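Local coordinates for protein putative alpha-N-acetylgalactosaminidase (Bacillus halodurans C-125, PDB 3CC1) that probably cleaves terminal alpha-linked N-acetylgalactosamine from glycans, using a TIM-barrel domain followed by a C-terminal beta sandwich, at residues Gln55-Pro59 and Leu80-Arg86; His113-Gly117 and Ser144-Trp148; Glu138-Thr142 and Tyr153-Pro157. All coordinates share one frame; numbering follows the deposited sequence.

Contact 1 of 3, residues Gln55-Pro59 and Leu80-Arg86; sequences QWYEP and LLPATNR
Arg-86 and Ala-83 supply the two direct hydrogen bonds between these loop segments, both to carbonyls of the type I turn that runs from Gln-55 to Glu-58. From Arg-86, NH1 lies 2.9 Å from Gln-55 O at an N-H...O angle of 162°, with the acceptor in the guanidinium plane. The amide of Glu-58 closes the turn onto the same oxygen from the opposite face of its carbonyl plane, giving Gln-55 O two donors. A bend at chi3 (48°) curls the arginine chain back to the turn; its NE is bound by Val-26 O. A water links NH1 to Glu-58 O as well. Ala-83 N meets Trp-56 O, 2.9 Å away, almost in line.

Both segments belong to the long excursion between strand 49-52 of the TIM barrel and helix 97-105, and here that excursion folds back on its own start.

The apolar contacts centre on two rings. Leu-80 places CD1 squarely over the face of Tyr-57, 3.6 Å from the ring centroid, while Leu-80 CD2 approaches Tyr-57 CD1 at the rim. Trp-56 instead turns the edge of its six-membered ring to the 80-82 backbone, CH2 approaching Leu-80 O and CZ3 the Leu-81 carbonyl carbon. Its NE1 bonds to His-113 O, and Tyr-57 OH to Asp-151. Farther along, Pro-59 CB packs on Ala-83 CB at 4.0 Å and touches Asn-85 OD1.

Contact 2 of 3, residues His113-Gly117 and Ser144-Trp148; sequences HIMRG and SICPW
Met-115, a selenomethionine, meets Trp-148 and Cys-146 at the end of strand 109-115, and Arg-116 follows with a polar grip on Ser-144. The Met-115 side chain is folded, bent at both chi2 and chi3, which lays SE and CE together beside the far end of the indole. SE comes within 3.6 Å of Trp-148 CH2, a Met-aromatic contact approached obliquely. CE touches the same ring corner, CH2 and CZ3, and also packs against Cys-146 SG at 3.8 Å. That sulfur in turn lies over one face of the Trp-148 ring and accepts a long hydrogen bond (3.6 Å) from Trp-148 N within the same segment.

Strand 109-115 is one of the parallel strands of the TIM barrel, and the contact lies at its C-terminal end, the end that carries the active site in barrel enzymes; residues 144-148 come from the loop that leads into strand 152-155. Trp-148 also makes a cation-pi contact with Arg-190 of the second subunit.

Arg-116 extends CG away from its backbone N (chi1 177°), then bends at chi3 to present the guanidinium end-on. NH1 and NH2 both donate to Ser-144 OG, at 3.0 Å and 3.2 Å from it respectively, with the oxygen near the guanidinium plane. The N-H...O angles, 149° and 137°, are bent, as expected when two donors share one atom. Stronger partners hold the same nitrogens: Glu-198 forms a salt bridge with NH1 and Asp-185 with NH2.

Contact 3 of 3, residues Glu138-Thr142 and Tyr153-Pro157; sequences EIAHT and YGVDP
Tyr-153 packs against Thr-142 at one end of a short antiparallel pairing. Its CB approaches His-141 O at 4.0 Å and also lies near the methyl of Ala-140. CG, anti to the carbonyl carbon (chi1 -71°), lays the ring beside Thr-142 and comes next to its CA and CG2. Along one side of the ring, CD1 and CE1 run past the threonine backbone, CE1 lying 3.5 Å from Thr-142 O. Along the other, CD2 and CE2 meet the threonine methyl: CG2 stands 3.9 Å from the ring centroid and 9° off its normal, a CH-pi contact over the face. CZ, which carries the hydroxyl, is still 4.2 Å from Thr-142 CG2.

Two backbone bonds join the two segments, Asp-156 N to Ile-139 O at 2.9 Å and His-141 N to Gly-154 O at 2.7 Å. Between them Ala-140 faces Val-155 as a non-hydrogen-bonded pair. His-141 and Asp-156 lean together through their CB atoms, 3.8 Å apart, and the carboxylate oxygen OD2 hangs over the rim of the imidazole without bonding to it. Asp-156 is held otherwise: OD1 by Thr-158 OG1, and OD2 by a water that also donates to Ala-140 O. Ile-139 CD1 touches Val-155 CG1, and Tyr-165 of helix 162-175 packs on both.

This is a beta hairpin of strands 140-141 and 152-155, which with strand 118-119 makes a small antiparallel sheet beside the barrel.

Overall arrangement
Contacts 1 and 2 are largely buried, whereas contact 3 is partly open to solvent, with Thr-142 exposed. Contact 1 joins two parts of one loop and relies on backbone carbonyls, one aromatic face and one aromatic edge; contact 2 ties a barrel strand to the loop of the 140-155 hairpin by a shared serine oxygen and by sulfur packing; contact 3 closes that hairpin with sheet-like backbone bonds. Tyr-57 OH packs on Met-115 CG, making contacts 1 and 2 adjoin, and Ser-144 O accepts a backbone hydrogen bond from Gly-154 N, which links contact 2 to contact 3. Contacts 1 and 3 do not touch, their nearest atoms being about 9 Å apart.

Contact 1 of 3, residues Gln55-Pro59 and Leu80-Arg86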
# COMPACT_ATOMS: atom_id res chain seq x y z
N GLN A 55 10.65 26.97 21.61
CA GLN A 55 11.76 26.94 22.57
C GLN A 55 12.50 28.27 22.62
O GLN A 55 13.66 28.34 23.00
CB GLN A 55 12.67 25.71 22.33
CG GLN A 55 11.93 24.42 22.69
CD GLN A 55 12.69 23.13 22.41
OE1 GLN A 55 12.83 22.31 23.30
NE2 GLN A 55 13.10 22.93 21.16
N TRP A 56 11.78 29.31 22.25
CA TRP A 56 12.24 30.67 22.40
C TRP A 56 12.41 31.08 23.87
O TRP A 56 13.00 32.13 24.12
CB TRP A 56 11.29 31.65 21.66
CG TRP A 56 9.82 31.42 21.90
CD1 TRP A 56 8.98 30.73 21.10
CD2 TRP A 56 9.03 31.88 23.01
NE1 TRP A 56 7.72 30.69 21.64
CE2 TRP A 56 7.71 31.41 22.81
CE3 TRP A 56 9.29 32.64 24.15
CZ2 TRP A 56 6.69 31.67 23.69
CZ3 TRP A 56 8.28 32.90 25.02
CH2 TRP A 56 6.99 32.42 24.79
N TYR A 57 12.00 30.18 24.79
CA TYR A 57 11.95 30.41 26.25
C TYR A 57 13.00 29.56 26.98
O TYR A 57 13.03 29.53 28.20
CB TYR A 57 10.53 30.09 26.78
CG TYR A 57 9.99 28.82 26.17
CD1 TYR A 57 10.46 27.57 26.61
CD2 TYR A 57 9.09 28.86 25.11
CE1 TYR A 57 10.01 26.40 26.02
CE2 TYR A 57 8.63 27.70 24.53
CZ TYR A 57 9.12 26.47 24.98
OH TYR A 57 8.67 25.29 24.42
N GLU A 58 13.85 28.88 26.22
CA GLU A 58 14.75 27.86 26.75
C GLU A 58 16.22 28.21 26.54
O GLU A 58 16.78 27.84 25.51
CB GLU A 58 14.47 26.50 26.09
CG GLU A 58 15.16 25.30 26.75
CD GLU A 58 14.34 23.98 26.61
OE1 GLU A 58 13.11 24.07 26.34
OE2 GLU A 58 14.91 22.87 26.78
N PRO A 59 16.83 28.98 27.46
CA PRO A 59 18.24 29.27 27.28
C PRO A 59 18.99 28.01 27.67
O PRO A 59 18.48 27.16 28.42
CB PRO A 59 18.51 30.39 28.30
CG PRO A 59 17.55 30.09 29.41
CD PRO A 59 16.29 29.59 28.69
N LEU A 80 5.58 31.31 29.93
CA LEU A 80 6.91 31.28 29.37
C LEU A 80 7.27 32.63 28.70
O LEU A 80 6.42 33.32 28.15
CB LEU A 80 7.06 30.10 28.40
CG LEU A 80 6.95 28.68 28.96
CD1 LEU A 80 6.77 27.66 27.82
CD2 LEU A 80 8.18 28.41 29.82
N LEU A 81 8.53 32.99 28.84
CA LEU A 81 9.10 34.29 28.43
C LEU A 81 10.33 34.08 27.55
O LEU A 81 10.96 33.02 27.60
CB LEU A 81 9.51 35.11 29.68
CG LEU A 81 8.49 35.37 30.80
CD1 LEU A 81 9.18 36.15 31.96
CD2 LEU A 81 7.29 36.10 30.26
N PRO A 82 10.66 35.08 26.71
CA PRO A 82 11.86 35.00 25.87
C PRO A 82 13.21 34.83 26.61
O PRO A 82 13.48 35.47 27.59
CB PRO A 82 11.82 36.32 25.05
CG PRO A 82 10.43 36.81 25.19
CD PRO A 82 9.92 36.34 26.51
N ALA A 83 14.04 33.93 26.10
CA ALA A 83 15.40 33.75 26.60
C ALA A 83 16.16 35.04 26.33
O ALA A 83 16.39 35.42 25.19
CB ALA A 83 16.08 32.54 25.92
N THR A 84 16.53 35.74 27.40
CA THR A 84 17.14 37.06 27.29
C THR A 84 18.58 37.07 26.74
O THR A 84 19.03 38.09 26.29
CB THR A 84 17.07 37.84 28.61
OG1 THR A 84 17.60 37.02 29.66
CG2 THR A 84 15.60 38.24 28.91
N ASN A 85 19.27 35.94 26.72
CA ASN A 85 20.57 35.86 26.03
C ASN A 85 20.37 35.97 24.51
O ASN A 85 21.13 36.64 23.80
CB ASN A 85 21.30 34.56 26.39
CG ASN A 85 20.49 33.30 26.07
OD1 ASN A 85 19.31 33.23 26.32
ND2 ASN A 85 21.15 32.29 25.53
N ARG A 86 19.29 35.36 24.03
CA ARG A 86 18.98 35.34 22.59
C ARG A 86 18.18 36.58 22.19
O ARG A 86 18.31 37.09 21.10
CB ARG A 86 18.23 34.07 22.22
CG ARG A 86 19.14 32.83 22.22
CD ARG A 86 18.35 31.54 22.26
NE ARG A 86 17.28 31.57 21.28
CZ ARG A 86 16.18 30.83 21.33
NH1 ARG A 86 16.01 29.94 22.31
NH2 ARG A 86 15.24 31.02 20.40
O HOH W 1 18.28 28.61 23.48

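Contact 2 of 3, residues His113-Gly117 and Ser144-Trp148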
# COMPACT_ATOMS: atom_id res chain seq x y z
N HIS A 113 5.61 30.17 17.71
CA HIS A 113 5.07 28.83 18.01
C HIS A 113 5.12 28.61 19.48
O HIS A 113 6.08 28.95 20.14
CB HIS A 113 5.88 27.69 17.36
CG HIS A 113 5.67 27.54 15.88
ND1 HIS A 113 5.71 26.30 15.25
CD2 HIS A 113 5.51 28.46 14.90
CE1 HIS A 113 5.50 26.48 13.96
NE2 HIS A 113 5.39 27.78 13.71
N ILE A 114 4.04 28.04 20.00
CA ILE A 114 3.99 27.61 21.37
C ILE A 114 3.70 26.11 21.41
O ILE A 114 3.17 25.55 20.45
CB ILE A 114 2.95 28.43 22.15
CG1 ILE A 114 1.53 28.06 21.73
CG2 ILE A 114 3.22 29.95 21.97
CD1 ILE A 114 0.43 28.76 22.51
N MSE A 115 4.05 25.47 22.54
CA MSE A 115 3.68 24.11 22.85
C MSE A 115 2.37 24.11 23.64
O MSE A 115 2.12 24.98 24.50
CB MSE A 115 4.76 23.45 23.71
CG MSE A 115 6.11 23.40 23.04
SE MSE A 115 6.20 22.07 21.62
CE MSE A 115 5.68 20.48 22.63
N ARG A 116 1.52 23.18 23.29
CA ARG A 116 0.31 22.94 24.04
C ARG A 116 0.63 22.72 25.51
O ARG A 116 1.58 22.01 25.84
CB ARG A 116 -0.34 21.66 23.53
CG ARG A 116 -1.59 21.23 24.27
CD ARG A 116 -2.04 19.82 23.84
NE ARG A 116 -1.06 18.79 24.16
CZ ARG A 116 -1.11 18.02 25.26
NH1 ARG A 116 -2.05 18.19 26.15
NH2 ARG A 116 -0.19 17.11 25.47
N GLY A 117 -0.22 23.29 26.36
CA GLY A 117 -0.20 23.01 27.80
C GLY A 117 0.37 24.10 28.68
O GLY A 117 0.33 25.30 28.38
N SER A 144 -0.81 13.79 30.75
CA SER A 144 -0.82 14.26 29.36
C SER A 144 0.54 14.89 29.07
O SER A 144 0.86 15.99 29.52
CB SER A 144 -1.92 15.29 29.14
OG SER A 144 -1.92 15.75 27.81
N ILE A 145 1.39 14.17 28.37
CA ILE A 145 2.70 14.69 28.06
C ILE A 145 2.92 14.65 26.55
O ILE A 145 2.15 14.05 25.83
CB ILE A 145 3.80 13.89 28.75
CG1 ILE A 145 3.76 12.49 28.28
CG2 ILE A 145 3.64 13.88 30.29
CD1 ILE A 145 5.07 11.98 28.08
N CYS A 146 3.98 15.27 26.10
CA CYS A 146 4.33 15.28 24.70
C CYS A 146 5.50 14.34 24.57
O CYS A 146 6.47 14.47 25.31
CB CYS A 146 4.74 16.67 24.25
SG CYS A 146 5.42 16.67 22.57
N PRO A 147 5.40 13.34 23.66
CA PRO A 147 6.47 12.36 23.65
C PRO A 147 7.77 12.84 23.06
O PRO A 147 8.75 12.19 23.24
CB PRO A 147 5.90 11.22 22.79
CG PRO A 147 4.84 11.79 22.05
CD PRO A 147 4.27 12.89 22.85
N TRP A 148 7.79 14.00 22.41
CA TRP A 148 9.01 14.46 21.73
C TRP A 148 9.64 15.70 22.37
O TRP A 148 10.65 16.23 21.89
CB TRP A 148 8.74 14.68 20.24
CG TRP A 148 7.49 15.38 19.86
CD1 TRP A 148 6.30 14.81 19.53
CD2 TRP A 148 7.31 16.79 19.70
NE1 TRP A 148 5.39 15.76 19.20
CE2 TRP A 148 5.97 17.00 19.29
CE3 TRP A 148 8.14 17.90 19.88
CZ2 TRP A 148 5.44 18.27 19.05
CZ3 TRP A 148 7.61 19.18 19.62
CH2 TRP A 148 6.28 19.34 19.21

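Contact 3 of 3, residues Glu138-Thr142 and Tyr153-Pro157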
# COMPACT_ATOMS: atom_id res chain seq x y z
N GLU A 138 -3.34 22.60 40.14
CA GLU A 138 -4.77 22.36 40.21
C GLU A 138 -5.43 22.27 38.84
O GLU A 138 -6.58 21.89 38.74
CB GLU A 138 -5.45 23.44 41.04
CG GLU A 138 -5.01 23.38 42.47
CD GLU A 138 -5.58 24.51 43.34
OE1 GLU A 138 -5.49 25.70 42.98
OE2 GLU A 138 -6.11 24.19 44.41
N ILE A 139 -4.68 22.64 37.80
CA ILE A 139 -5.21 22.66 36.45
C ILE A 139 -4.44 21.74 35.50
O ILE A 139 -4.94 21.46 34.43
CB ILE A 139 -5.34 24.10 35.85
CG1 ILE A 139 -3.97 24.74 35.58
CG2 ILE A 139 -6.21 24.97 36.75
CD1 ILE A 139 -4.00 25.93 34.48
N ALA A 140 -3.26 21.26 35.89
CA ALA A 140 -2.43 20.44 35.01
C ALA A 140 -2.96 19.02 34.95
O ALA A 140 -3.59 18.49 35.88
CB ALA A 140 -0.93 20.43 35.42
N HIS A 141 -2.74 18.42 33.81
CA HIS A 141 -3.07 17.03 33.59
C HIS A 141 -1.73 16.33 33.37
O HIS A 141 -1.25 16.27 32.27
CB HIS A 141 -3.92 16.96 32.34
CG HIS A 141 -4.69 15.69 32.22
ND1 HIS A 141 -5.35 15.33 31.06
CD2 HIS A 141 -4.89 14.68 33.11
CE1 HIS A 141 -5.91 14.14 31.24
NE2 HIS A 141 -5.65 13.73 32.47
N THR A 142 -1.11 15.86 34.46
CA THR A 142 0.28 15.43 34.39
C THR A 142 0.47 14.10 33.65
O THR A 142 1.59 13.73 33.30
CB THR A 142 0.92 15.39 35.79
OG1 THR A 142 0.17 14.51 36.61
CG2 THR A 142 0.95 16.77 36.42
N TYR A 153 3.16 20.01 30.54
CA TYR A 153 2.07 19.07 30.78
C TYR A 153 0.84 19.66 30.09
O TYR A 153 0.74 20.87 29.88
CB TYR A 153 1.75 18.92 32.27
CG TYR A 153 2.81 18.19 33.08
CD1 TYR A 153 3.16 16.89 32.77
CD2 TYR A 153 3.42 18.80 34.17
CE1 TYR A 153 4.10 16.21 33.54
CE2 TYR A 153 4.36 18.13 34.93
CZ TYR A 153 4.69 16.85 34.62
OH TYR A 153 5.64 16.20 35.36
N GLY A 154 -0.08 18.78 29.72
CA GLY A 154 -1.40 19.18 29.34
C GLY A 154 -2.13 19.96 30.41
O GLY A 154 -1.93 19.77 31.60
N VAL A 155 -3.00 20.84 29.94
CA VAL A 155 -3.96 21.51 30.78
C VAL A 155 -5.26 20.70 30.72
O VAL A 155 -5.74 20.32 29.64
CB VAL A 155 -4.18 22.96 30.33
CG1 VAL A 155 -5.35 23.60 31.07
CG2 VAL A 155 -2.91 23.79 30.53
N ASP A 156 -5.81 20.42 31.88
CA ASP A 156 -7.02 19.63 32.01
C ASP A 156 -8.28 20.50 31.83
O ASP A 156 -8.62 21.30 32.70
CB ASP A 156 -7.03 18.97 33.37
CG ASP A 156 -8.20 18.03 33.58
OD1 ASP A 156 -9.23 18.08 32.85
OD2 ASP A 156 -8.06 17.24 34.53
N PRO A 157 -8.97 20.33 30.71
CA PRO A 157 -10.08 21.21 30.39
C PRO A 157 -11.28 21.01 31.29
O PRO A 157 -12.23 21.76 31.18
CB PRO A 157 -10.44 20.85 28.95
CG PRO A 157 -9.78 19.57 28.68
CD PRO A 157 -8.63 19.44 29.59
O HOH W 2 -5.93 16.65 35.99
O HOH W 3 -4.80 17.76 28.69